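Local coordinates for variant surface glycoprotein MITAT 1.1 (Trypanosoma brucei brucei, PDB 5LY9) that forms the dense surface coat that shields the parasite, and whose serial exchange for antigenically distinct variants lets the trypanosome evade the host immune response, at the interface of chains A and B. Sequence-based numbering; all coordinates share one arbitrary frame. Chains: chain A/B, Variant surface glycoprotein MITAT 1.1.

Contact 1: the interface of chains A and B. Residues chain A 74, 280, 283-284; chain B 329-330, 348, 352.
The carboxylate of B:Asp348 is held at both oxygens by the guanidinium of A:Arg74, a salt bridge across the dimer interface. NH2 of A:Arg74 gives the shorter bond, 2.8 Å to B:Asp348 OD2, and NE reaches B:Asp348 OD1 at 2.9 Å. The arginine therefore presents its NE side, with one nitrogen for each oxygen. The NE bond is the straighter, 164° at the hydrogen; it lies nearly in the guanidinium plane and uses the syn lone pair of OD1. The NH2 bond also arrives on the syn side but out of the carboxylate plane, in keeping with the 34° between the two flat groups. A:Arg74 runs extended from CG to NE, which carries its head along the interface to the acid. CD2 of A:Leu280 lies above one face of the guanidinium, offset toward its rim; the same methyl comes within 3.8 Å of B:Asp348 OD1, so a leucine from chain A lines the ion pair and may limit how far water reaches it.

Beyond the ion pair the touching groups are mostly methyls against backbone and CB. A:Thr283 points its methyl CG2, anti to the backbone N (its OG1 at chi1 -62°), at the backbone of B:Ala329, 3.4 Å from the carbonyl O and 3.6 Å from CA. Next to it, A:Leu284 lays CD2 against CB of B:Asn352 at 3.7 Å, the two side chains sliding past each other in opposite directions. The amide of B:Asn352 is turned back to its own chain: its OD1 accepts the backbone N of B:Ala329 at 2.7 Å, in the carbonyl plane, which ties the 3-10 turn 328-330 to helix 343-366 and may steady the surface that A:Thr283 meets. In the fold, chain A supplies the long helix 62-114 and the short helix 275-285, while chain B brings that turn and its C-terminal helix, near the end of the elongated dimer where the chains terminate.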
loop_
_atom_site.group_PDB
_atom_site.type_symbol
_atom_site.label_atom_id
_atom_site.label_comp_id
_atom_site.label_asym_id
_atom_site.label_seq_id
_atom_site.Cartn_x
_atom_site.Cartn_y
_atom_site.Cartn_z
ATOM N N ARG A 74 -25.177 0.679 -2.430
ATOM C CA ARG A 74 -24.371 1.060 -3.610
ATOM C C ARG A 74 -23.111 1.753 -3.199
ATOM O O ARG A 74 -22.053 1.527 -3.785
ATOM C CB ARG A 74 -25.131 1.931 -4.643
ATOM C CG ARG A 74 -26.090 1.139 -5.481
ATOM C CD ARG A 74 -26.355 1.843 -6.807
ATOM N NE ARG A 74 -27.277 1.092 -7.621
ATOM C CZ ARG A 74 -27.809 1.532 -8.738
ATOM N NH1 ARG A 74 -27.482 2.732 -9.246
ATOM N NH2 ARG A 74 -28.666 0.770 -9.373
ATOM N N LEU A 280 -31.171 5.235 -8.123
ATOM C CA LEU A 280 -31.962 4.204 -7.399
ATOM C C LEU A 280 -33.474 4.503 -7.367
ATOM O O LEU A 280 -34.249 3.586 -7.171
ATOM C CB LEU A 280 -31.462 3.995 -5.986
ATOM C CG LEU A 280 -30.157 3.233 -5.899
ATOM C CD1 LEU A 280 -29.507 3.473 -4.578
ATOM C CD2 LEU A 280 -30.460 1.785 -6.162
ATOM N N THR A 283 -34.350 2.848 -10.500
ATOM C CA THR A 283 -34.139 1.404 -10.303
ATOM C C THR A 283 -35.166 0.722 -9.422
ATOM O O THR A 283 -35.639 -0.359 -9.791
ATOM C CB THR A 283 -32.751 1.159 -9.735
ATOM O OG1 THR A 283 -31.819 1.638 -10.710
ATOM C CG2 THR A 283 -32.435 -0.379 -9.449
ATOM N N LEU A 284 -35.468 1.288 -8.247
ATOM C CA LEU A 284 -36.267 0.609 -7.215
ATOM C C LEU A 284 -37.686 1.067 -7.106
ATOM O O LEU A 284 -38.530 0.309 -6.692
ATOM C CB LEU A 284 -35.585 0.804 -5.846
ATOM C CG LEU A 284 -34.243 0.083 -5.659
ATOM C CD1 LEU A 284 -33.618 0.471 -4.315
ATOM C CD2 LEU A 284 -34.423 -1.434 -5.861
ATOM N N ALA B 329 -34.718 -4.800 -9.880
ATOM C CA ALA B 329 -33.641 -3.781 -9.785
ATOM C C ALA B 329 -33.138 -3.350 -11.159
ATOM O O ALA B 329 -31.927 -3.153 -11.378
ATOM C CB ALA B 329 -32.479 -4.346 -8.965
ATOM N N GLY B 330 -34.070 -3.210 -12.088
ATOM C CA GLY B 330 -33.757 -2.740 -13.468
ATOM C C GLY B 330 -32.973 -3.695 -14.333
ATOM O O GLY B 330 -32.460 -3.297 -15.374
ATOM N N ASP B 348 -28.363 -4.221 -4.824
ATOM C CA ASP B 348 -29.604 -3.668 -5.486
ATOM C C ASP B 348 -30.712 -4.746 -5.435
ATOM O O ASP B 348 -31.892 -4.435 -5.191
ATOM C CB ASP B 348 -29.433 -3.396 -6.942
ATOM C CG ASP B 348 -28.687 -2.078 -7.286
ATOM O OD1 ASP B 348 -28.308 -1.289 -6.422
ATOM O OD2 ASP B 348 -28.492 -1.876 -8.515
ATOM N N ASN B 352 -34.369 -4.539 -3.506
ATOM C CA ASN B 352 -35.667 -4.698 -4.162
ATOM C C ASN B 352 -36.491 -5.860 -3.517
ATOM O O ASN B 352 -37.668 -5.673 -3.233
ATOM C CB ASN B 352 -35.416 -4.946 -5.647
ATOM C CG ASN B 352 -36.610 -4.623 -6.546
ATOM O OD1 ASN B 352 -36.463 -4.518 -7.781
ATOM N ND2 ASN B 352 -37.780 -4.540 -5.951
#

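Contact 2: the interface of chains A and B. Residues chain A 95-96, 99-100; chain B 95-96, 99-100.
A:Ala99 and B:Ala99 face each other where the two copies of helix 62-114 cross near the dimer axis, their CB methyls 4.0 Å apart. This is the tight part of the contact. Each methyl settles over the backbone of the opposite helix: CB of A:Ala99 lies 3.4 Å from the carbonyl O of B:Arg96, and CB of B:Ala99 is equally near O of A:Arg96. Of the arginine side chains, CB is what meets the partner's alanine, with CB of B:Arg96 3.8 Å from CB of A:Ala99. With alanine methyls and the arginine CB atoms between them, the helix backbones come close; CA of A:Tyr100 is 3.4 Å from O of B:Ala99. A:Ala95 and B:Ala95 sit at the margin, one turn back along each helix, and lose little surface to the partner.

The looser side belongs to the long side chains, which leave the crossing in opposite directions. CG of A:Arg96 lies between the backbone N and the carbonyl carbon (chi1 73°), and a bend at chi2, 94°, leads the chain away from the seam. B:Arg96 repeats this almost exactly, as expected of the two-fold pair. The tyrosines also point outward, their hydroxyls far from the alanine core, and each loses little surface to the other chain. Small residues at the centre probably set the spacing of the helices, while the bulky ones flank it, an alanine-mediated helix crossing within the long core of the VSG N-terminal domain.

Each tyrosine also turns a ring edge to the partner. CD1 of A:Tyr100 lies 3.6 Å from the carbonyl O of B:Ala99, which sits in the plane of the ring.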
loop_
_atom_site.group_PDB
_atom_site.type_symbol
_atom_site.label_atom_id
_atom_site.label_comp_id
_atom_site.label_asym_id
_atom_site.label_seq_id
_atom_site.Cartn_x
_atom_site.Cartn_y
_atom_site.Cartn_z
ATOM N N ALA A 95 3.613 5.499 -1.447
ATOM C CA ALA A 95 4.513 4.958 -0.402
ATOM C C ALA A 95 5.815 4.472 -1.036
ATOM O O ALA A 95 6.886 4.842 -0.557
ATOM C CB ALA A 95 3.828 3.877 0.409
ATOM N N ARG A 96 5.763 3.722 -2.123
ATOM C CA ARG A 96 6.995 3.140 -2.689
ATOM C C ARG A 96 7.777 4.186 -3.453
ATOM O O ARG A 96 9.022 4.102 -3.513
ATOM C CB ARG A 96 6.696 1.905 -3.515
ATOM C CG ARG A 96 6.035 2.111 -4.859
ATOM C CD ARG A 96 7.121 2.183 -5.904
ATOM N NE ARG A 96 6.695 2.173 -7.331
ATOM C CZ ARG A 96 6.258 3.229 -7.989
ATOM N NH1 ARG A 96 5.940 4.382 -7.377
ATOM N NH2 ARG A 96 6.039 3.140 -9.281
ATOM N N ALA A 99 9.627 6.094 -0.807
ATOM C CA ALA A 99 10.643 5.284 -0.215
ATOM C C ALA A 99 11.810 5.069 -1.170
ATOM O O ALA A 99 12.965 5.121 -0.777
ATOM C CB ALA A 99 10.049 3.976 0.235
ATOM N N TYR A 100 11.523 4.898 -2.471
ATOM C CA TYR A 100 12.604 4.680 -3.442
ATOM C C TYR A 100 13.504 5.903 -3.572
ATOM O O TYR A 100 14.742 5.808 -3.524
ATOM C CB TYR A 100 11.968 4.338 -4.803
ATOM C CG TYR A 100 12.957 4.017 -5.902
ATOM C CD1 TYR A 100 13.979 3.040 -5.748
ATOM C CD2 TYR A 100 12.908 4.705 -7.099
ATOM C CE1 TYR A 100 14.834 2.747 -6.760
ATOM C CE2 TYR A 100 13.783 4.407 -8.152
ATOM C CZ TYR A 100 14.769 3.440 -7.973
ATOM O OH TYR A 100 15.653 3.177 -8.987
ATOM N N ALA B 95 6.135 -3.168 0.794
ATOM C CA ALA B 95 6.402 -2.360 -0.432
ATOM C C ALA B 95 7.486 -1.300 -0.169
ATOM O O ALA B 95 8.398 -1.122 -0.961
ATOM C CB ALA B 95 5.137 -1.666 -0.910
ATOM N N ARG B 96 7.311 -0.541 0.895
ATOM C CA ARG B 96 8.216 0.590 1.148
ATOM C C ARG B 96 9.579 0.121 1.599
ATOM O O ARG B 96 10.599 0.775 1.316
ATOM C CB ARG B 96 7.646 1.668 2.027
ATOM C CG ARG B 96 7.542 1.283 3.490
ATOM C CD ARG B 96 8.830 1.736 4.233
ATOM N NE ARG B 96 8.778 1.610 5.684
ATOM C CZ ARG B 96 9.039 0.505 6.406
ATOM N NH1 ARG B 96 9.239 -0.670 5.843
ATOM N NH2 ARG B 96 9.196 0.574 7.717
ATOM N N ALA B 99 11.317 -0.967 -1.551
ATOM C CA ALA B 99 11.632 0.240 -2.325
ATOM C C ALA B 99 12.785 1.080 -1.732
ATOM O O ALA B 99 13.623 1.552 -2.471
ATOM C CB ALA B 99 10.356 1.091 -2.504
ATOM N N TYR B 100 12.828 1.220 -0.424
ATOM C CA TYR B 100 13.869 1.985 0.261
ATOM C C TYR B 100 15.233 1.346 0.004
ATOM O O TYR B 100 16.203 1.995 -0.391
ATOM C CB TYR B 100 13.575 2.004 1.760
ATOM C CG TYR B 100 14.562 2.860 2.550
ATOM C CD1 TYR B 100 14.826 4.202 2.182
ATOM C CD2 TYR B 100 15.199 2.350 3.659
ATOM C CE1 TYR B 100 15.688 4.994 2.906
ATOM C CE2 TYR B 100 16.067 3.133 4.412
ATOM C CZ TYR B 100 16.313 4.449 4.034
ATOM O OH TYR B 100 17.189 5.158 4.805
#

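The centres of contacts 1 and 2 lie about 42 Å apart, yet both draw on helix 62-114 of chain A, with A:Arg74 toward the start of that helix serving contact 1 and a stretch some twenty residues later serving contact 2. Contact 2 pairs the helix with its own copy close to the two-fold axis, whereas contact 1 is off the axis and must recur with the chains exchanged. A close helix crossing and, with its twin, a salt-bridged contact far from it help join the two elongated subunits at well-separated points, which should restrain them from pivoting about the crossing.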